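Local coordinates for protein serine-pyruvate aminotransferase (AgxT) (Sulfolobus solfataricus, PDB 3ZRP) that probably transfers the amino group of serine to pyruvate, using pyridoxal 5'-phosphate as cofactor, as a class-V aminotransferase, at residues Asp163-Val168 / Val182-Ser187; Gly303-Val308 / Pro331-Phe336. All coordinates share one frame; numbering follows the deposited sequence.

Interaction 1 comes first along the chain and closes before interaction 2 opens; their centres are about 26 Å apart, with about 12 Å between nearest atoms. Interaction 1 sets the end of strand 157-163 and the loop that follows it against the neighbouring strand 182-186 of the mixed seven-stranded sheet, close to the middle of the chain, and that loop carries residues that hold the cofactor. Interaction 2 lies about 22 Å from the chain centre, in a separate three-stranded antiparallel sheet where strand 301-305 pairs with 335-339. One contact thus shapes the cofactor pocket, while the other builds a small peripheral sheet; the side chain of Tyr335 is about 11 Å from the bound cofactor.

Interaction 1 (Asp163-Val168 / Val182-Ser187); sequences DGVSSV and VYLTAS. With PLP (pyridoxal-5'-phosphate), chain C.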
loop_
_atom_site.group_PDB
_atom_site.type_symbol
_atom_site.label_atom_id
_atom_site.label_comp_id
_atom_site.label_asym_id
_atom_site.label_seq_id
_atom_site.Cartn_x
_atom_site.Cartn_y
_atom_site.Cartn_z
ATOM N N ASP A 163 -7.422 -5.925 16.750
ATOM C CA ASP A 163 -7.790 -5.614 15.387
ATOM C C ASP A 163 -9.133 -4.874 15.414
ATOM O O ASP A 163 -10.184 -5.496 15.627
ATOM C CB ASP A 163 -7.879 -6.928 14.599
ATOM C CG ASP A 163 -8.599 -6.791 13.244
ATOM O OD1 ASP A 163 -8.927 -5.693 12.761
ATOM O OD2 ASP A 163 -8.871 -7.847 12.658
ATOM N N GLY A 164 -9.070 -3.544 15.248
ATOM C CA GLY A 164 -10.245 -2.683 15.101
ATOM C C GLY A 164 -10.523 -2.205 13.684
ATOM O O GLY A 164 -11.089 -1.136 13.486
ATOM N N VAL A 165 -10.172 -3.024 12.688
ATOM C CA VAL A 165 -10.427 -2.670 11.302
ATOM C C VAL A 165 -11.923 -2.332 11.041
ATOM O O VAL A 165 -12.216 -1.348 10.345
ATOM C CB VAL A 165 -9.925 -3.771 10.336
ATOM C CG1 VAL A 165 -10.307 -3.465 8.883
ATOM C CG2 VAL A 165 -8.390 -3.898 10.409
ATOM N N SER A 166 -12.851 -3.122 11.610
ATOM C CA SER A 166 -14.286 -2.851 11.482
ATOM C C SER A 166 -14.932 -2.260 12.748
ATOM O O SER A 166 -16.161 -2.334 12.938
ATOM C CB SER A 166 -15.023 -4.115 11.069
ATOM O OG SER A 166 -14.681 -4.437 9.746
ATOM N N SER A 167 -14.125 -1.662 13.609
ATOM C CA SER A 167 -14.698 -1.004 14.789
ATOM C C SER A 167 -14.321 0.487 14.993
ATOM O O SER A 167 -15.173 1.306 15.419
ATOM C CB SER A 167 -14.369 -1.803 16.061
ATOM O OG SER A 167 -13.003 -1.608 16.379
ATOM N N VAL A 168 -13.065 0.845 14.716
ATOM C CA VAL A 168 -12.580 2.198 14.942
ATOM C C VAL A 168 -13.351 3.186 14.051
ATOM O O VAL A 168 -13.497 2.966 12.844
ATOM C CB VAL A 168 -11.030 2.339 14.737
ATOM C CG1 VAL A 168 -10.551 3.789 14.952
ATOM C CG2 VAL A 168 -10.287 1.360 15.635
ATOM N N VAL A 182 -1.311 -2.332 21.091
ATOM C CA VAL A 182 -1.509 -1.992 19.673
ATOM C C VAL A 182 -2.994 -2.037 19.357
ATOM O O VAL A 182 -3.638 -3.061 19.510
ATOM C CB VAL A 182 -0.818 -2.997 18.690
ATOM C CG1 VAL A 182 -1.033 -2.531 17.229
ATOM C CG2 VAL A 182 0.698 -3.152 18.986
ATOM N N TYR A 183 -3.544 -0.922 18.902
ATOM C CA TYR A 183 -4.922 -0.891 18.425
ATOM C C TYR A 183 -4.767 -0.533 16.951
ATOM O O TYR A 183 -4.053 0.415 16.630
ATOM C CB TYR A 183 -5.758 0.169 19.197
ATOM C CG TYR A 183 -7.143 -0.323 19.540
ATOM C CD1 TYR A 183 -8.053 -0.650 18.526
ATOM C CD2 TYR A 183 -7.539 -0.504 20.879
ATOM C CE1 TYR A 183 -9.326 -1.134 18.820
ATOM C CE2 TYR A 183 -8.823 -0.972 21.195
ATOM C CZ TYR A 183 -9.708 -1.303 20.152
ATOM O OH TYR A 183 -10.968 -1.793 20.408
ATOM N N LEU A 184 -5.345 -1.312 16.047
ATOM C CA LEU A 184 -5.079 -1.056 14.646
ATOM C C LEU A 184 -6.385 -1.012 13.845
ATOM O O LEU A 184 -7.427 -1.553 14.280
ATOM C CB LEU A 184 -4.077 -2.083 14.069
ATOM C CG LEU A 184 -4.537 -3.546 14.055
ATOM C CD1 LEU A 184 -5.389 -3.852 12.806
ATOM C CD2 LEU A 184 -3.349 -4.525 14.146
ATOM N N THR A 185 -6.329 -0.324 12.710
ATOM C CA THR A 185 -7.463 -0.238 11.813
ATOM C C THR A 185 -6.973 -0.054 10.353
ATOM O O THR A 185 -5.766 -0.219 10.058
ATOM C CB THR A 185 -8.506 0.837 12.295
ATOM O OG1 THR A 185 -9.701 0.705 11.535
ATOM C CG2 THR A 185 -7.989 2.274 12.158
ATOM N N ALA A 186 -7.902 0.227 9.450
ATOM C CA ALA A 186 -7.575 0.489 8.040
ATOM C C ALA A 186 -8.248 1.781 7.614
ATOM O O ALA A 186 -9.140 2.262 8.309
ATOM C CB ALA A 186 -8.057 -0.682 7.151
ATOM N N SER A 187 -7.851 2.334 6.466
ATOM C CA SER A 187 -8.430 3.595 6.025
ATOM C C SER A 187 -9.866 3.504 5.481
ATOM O O SER A 187 -10.636 4.463 5.555
ATOM C CB SER A 187 -7.489 4.317 5.053
ATOM O OG SER A 187 -7.095 3.500 3.967
HETATM N N1 PLP C . -9.682 -7.423 10.033
HETATM C C2 PLP C . -11.032 -7.205 9.875
HETATM C C2A PLP C . -11.930 -7.313 11.079
HETATM C C3 PLP C . -11.563 -6.867 8.610
HETATM O O3 PLP C . -12.763 -6.635 8.493
HETATM C C4 PLP C . -10.720 -6.748 7.499
HETATM C C4A PLP C . -11.323 -6.342 6.149
HETATM C C5 PLP C . -9.347 -7.005 7.698
HETATM C C6 PLP C . -8.826 -7.315 8.972
HETATM C C5A PLP C . -8.339 -6.928 6.589
HETATM O O4P PLP C . -8.127 -5.605 6.088
HETATM P P PLP C . -7.517 -5.310 4.654
HETATM O O1P PLP C . -7.514 -3.814 4.630
HETATM O O2P PLP C . -8.515 -5.934 3.737
HETATM O O3P PLP C . -6.185 -5.971 4.693
HETATM O O HOH W 1 -12.900 1.207 11.045
#
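Val165 and Leu184 meet through single methyls, CG2 of the valine lying 3.8 Å from CD1 of the leucine. With CG1 anti to its backbone N (chi1 175°), Val165 sets that other methyl between the cofactor and Ala186: CG1 is 3.6 Å from C4 of the PLP ring and 4.0 Å from Ala186 CB. Farther along, Val168 packs on Thr185, CB to CB, and its CG2 approaches Tyr183 CE1, while Gly164 CA comes to the edge of that ring. Asp163 ends strand 157-163 and pairs in parallel with Leu184 of strand 182-186 in the large sheet of a PLP-dependent aminotransferase; from Gly164 on, a loop turns into the cofactor pocket. Gly164 N bonds Leu184 O at 2.8 Å, its N-H...O angle of 134° well short of straight. Thr185 OG1 lies 3.0 Å from Gly164 O, which accepts from Ser167 N and Val168 N. At the cofactor end Asp163 OD1 accepts from Val165 N at 2.9 Å, closing an Asx turn that steadies the carboxylate, while OD2 lies 2.8 Å from PLP N1. Ser166 OG is hydrogen-bonded to Thr138 OG1, which also bonds the cofactor. A water donates to Val165 O and, at 2.6 Å, to Val168 O.

Interaction 2 (Gly303-Val308 / Pro331-Phe336); sequences GVILKV and PAFKYF
Val304 and Phe336 face each other as a hydrogen-bonded antiparallel pair, and Ile305 and Tyr335 form the next, non-hydrogen-bonded pair, in the small three-stranded antiparallel sheet where strand 335-339 lies between 301-305 and 326-327. Val304 N reaches Phe336 O at 2.8 Å, almost in line with the carbonyl, and Phe336 N returns a bond to Val304 O. Leu306 N adds a third, to Lys334 O at 3.0 Å, just past the strand end; the end-to-end directions of 303-308 and 333-336 are 102° apart, since the segments pair as strands only around Val304-Ile305 and Tyr335-Phe336.

Val304 and Phe336 lie side by side on one face of the sheet. CG of Phe336 sits between the backbone N and the carbonyl carbon (chi1 70°), and the ring beyond it leans to 303-308, where one face receives Val304 CB in a CH-pi contact 4.0 Å from the Phe336 ring centroid, offset toward the rim. Leu306 CD1 comes to the edge of the same ring, 3.8 Å from Phe336 CD1, and Val314 of helix 311-319 and Ile356 of helix 346-363 also pack on Phe336. An alanine here would probably open a gap beside Val304 and Leu306, leaving both without their aromatic neighbour.

On the other face Ile305 CD1 touches Phe333 CD1 at 3.9 Å. Tyr335 brings its ring edge to Gly303 CA, and its hydroxyl is hydrogen-bonded to Ser139 O and Val329 N. Lys334 stretches past Leu306 O, its NZ making a weak bond to Val308 O at 3.2 Å and donating to a water, 2.7 Å away, that donates to Lys307 O.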
loop_
_atom_site.group_PDB
_atom_site.type_symbol
_atom_site.label_atom_id
_atom_site.label_comp_id
_atom_site.label_asym_id
_atom_site.label_seq_id
_atom_site.Cartn_x
_atom_site.Cartn_y
_atom_site.Cartn_z
ATOM N N GLY A 303 -25.124 -9.888 10.026
ATOM C CA GLY A 303 -25.304 -11.033 9.128
ATOM C C GLY A 303 -26.771 -11.438 9.148
ATOM O O GLY A 303 -27.408 -11.463 10.226
ATOM N N VAL A 304 -27.313 -11.753 7.969
ATOM C CA VAL A 304 -28.753 -11.968 7.814
ATOM C C VAL A 304 -28.945 -13.370 7.272
ATOM O O VAL A 304 -28.610 -13.644 6.131
ATOM C CB VAL A 304 -29.422 -10.898 6.874
ATOM C CG1 VAL A 304 -30.931 -11.075 6.810
ATOM C CG2 VAL A 304 -29.097 -9.451 7.343
ATOM N N ILE A 305 -29.445 -14.269 8.123
ATOM C CA ILE A 305 -29.671 -15.655 7.731
ATOM C C ILE A 305 -30.874 -15.763 6.771
ATOM O O ILE A 305 -31.930 -15.168 7.019
ATOM C CB ILE A 305 -29.859 -16.582 8.966
ATOM C CG1 ILE A 305 -28.554 -16.654 9.781
ATOM C CG2 ILE A 305 -30.262 -17.997 8.528
ATOM C CD1 ILE A 305 -28.748 -16.996 11.247
ATOM N N LEU A 306 -30.667 -16.496 5.680
ATOM C CA LEU A 306 -31.711 -16.835 4.709
ATOM C C LEU A 306 -32.081 -18.315 4.789
ATOM O O LEU A 306 -31.236 -19.191 4.578
ATOM C CB LEU A 306 -31.262 -16.495 3.284
ATOM C CG LEU A 306 -31.119 -15.004 2.965
ATOM C CD1 LEU A 306 -30.482 -14.802 1.601
ATOM C CD2 LEU A 306 -32.464 -14.289 3.059
ATOM N N LYS A 307 -33.355 -18.581 5.073
ATOM C CA LYS A 307 -33.862 -19.943 5.252
ATOM C C LYS A 307 -34.222 -20.623 3.931
ATOM O O LYS A 307 -34.156 -21.846 3.822
ATOM C CB LYS A 307 -35.074 -19.929 6.194
ATOM C CG LYS A 307 -34.770 -19.391 7.596
ATOM C CD LYS A 307 -34.218 -20.490 8.498
ATOM C CE LYS A 307 -33.199 -19.962 9.506
ATOM N NZ LYS A 307 -33.659 -18.788 10.300
ATOM N N VAL A 308 -34.604 -19.833 2.932
ATOM C CA VAL A 308 -35.037 -20.375 1.647
ATOM C C VAL A 308 -34.258 -19.799 0.470
ATOM O O VAL A 308 -33.684 -20.549 -0.324
ATOM C CB VAL A 308 -36.587 -20.173 1.443
ATOM C CG1 VAL A 308 -37.013 -20.616 0.057
ATOM C CG2 VAL A 308 -37.373 -20.936 2.503
ATOM N N PRO A 331 -18.833 -21.183 6.781
ATOM C CA PRO A 331 -19.389 -22.479 6.379
ATOM C C PRO A 331 -20.636 -22.880 7.166
ATOM O O PRO A 331 -21.453 -23.648 6.661
ATOM C CB PRO A 331 -18.242 -23.465 6.653
ATOM C CG PRO A 331 -17.340 -22.766 7.627
ATOM C CD PRO A 331 -17.452 -21.307 7.286
ATOM N N ALA A 332 -20.791 -22.342 8.374
ATOM C CA ALA A 332 -21.882 -22.743 9.268
ATOM C C ALA A 332 -23.221 -22.042 9.009
ATOM O O ALA A 332 -24.248 -22.461 9.541
ATOM C CB ALA A 332 -21.470 -22.560 10.708
ATOM N N PHE A 333 -23.205 -20.984 8.201
ATOM C CA PHE A 333 -24.411 -20.182 7.958
ATOM C C PHE A 333 -24.682 -19.976 6.474
ATOM O O PHE A 333 -23.755 -19.969 5.652
ATOM C CB PHE A 333 -24.291 -18.809 8.627
ATOM C CG PHE A 333 -24.175 -18.850 10.113
ATOM C CD1 PHE A 333 -25.313 -18.910 10.911
ATOM C CD2 PHE A 333 -22.928 -18.787 10.728
ATOM C CE1 PHE A 333 -25.216 -18.944 12.299
ATOM C CE2 PHE A 333 -22.803 -18.813 12.119
ATOM C CZ PHE A 333 -23.956 -18.885 12.913
ATOM N N LYS A 334 -25.963 -19.830 6.137
ATOM C CA LYS A 334 -26.390 -19.387 4.810
ATOM C C LYS A 334 -26.940 -17.976 5.010
ATOM O O LYS A 334 -27.979 -17.786 5.655
ATOM C CB LYS A 334 -27.449 -20.330 4.221
ATOM C CG LYS A 334 -27.767 -20.091 2.759
ATOM C CD LYS A 334 -28.754 -21.134 2.251
ATOM C CE LYS A 334 -29.444 -20.694 0.965
ATOM N NZ LYS A 334 -30.830 -21.239 0.848
ATOM N N TYR A 335 -26.221 -16.983 4.491
ATOM C CA TYR A 335 -26.497 -15.591 4.838
ATOM C C TYR A 335 -25.891 -14.571 3.882
ATOM O O TYR A 335 -25.061 -14.912 3.029
ATOM C CB TYR A 335 -26.034 -15.305 6.287
ATOM C CG TYR A 335 -24.517 -15.210 6.497
ATOM C CD1 TYR A 335 -23.685 -16.289 6.239
ATOM C CD2 TYR A 335 -23.934 -14.025 6.987
ATOM C CE1 TYR A 335 -22.290 -16.213 6.452
ATOM C CE2 TYR A 335 -22.552 -13.933 7.216
ATOM C CZ TYR A 335 -21.740 -15.030 6.942
ATOM O OH TYR A 335 -20.384 -14.939 7.131
ATOM N N PHE A 336 -26.326 -13.319 4.027
ATOM C CA PHE A 336 -25.630 -12.178 3.437
ATOM C C PHE A 336 -25.359 -11.174 4.545
ATOM O O PHE A 336 -25.899 -11.285 5.637
ATOM C CB PHE A 336 -26.417 -11.561 2.246
ATOM C CG PHE A 336 -27.677 -10.834 2.646
ATOM C CD1 PHE A 336 -28.871 -11.528 2.827
ATOM C CD2 PHE A 336 -27.672 -9.454 2.845
ATOM C CE1 PHE A 336 -30.047 -10.870 3.207
ATOM C CE2 PHE A 336 -28.846 -8.779 3.228
ATOM C CZ PHE A 336 -30.037 -9.495 3.407
HETATM O O HOH W 2 -32.122 -22.898 2.518
#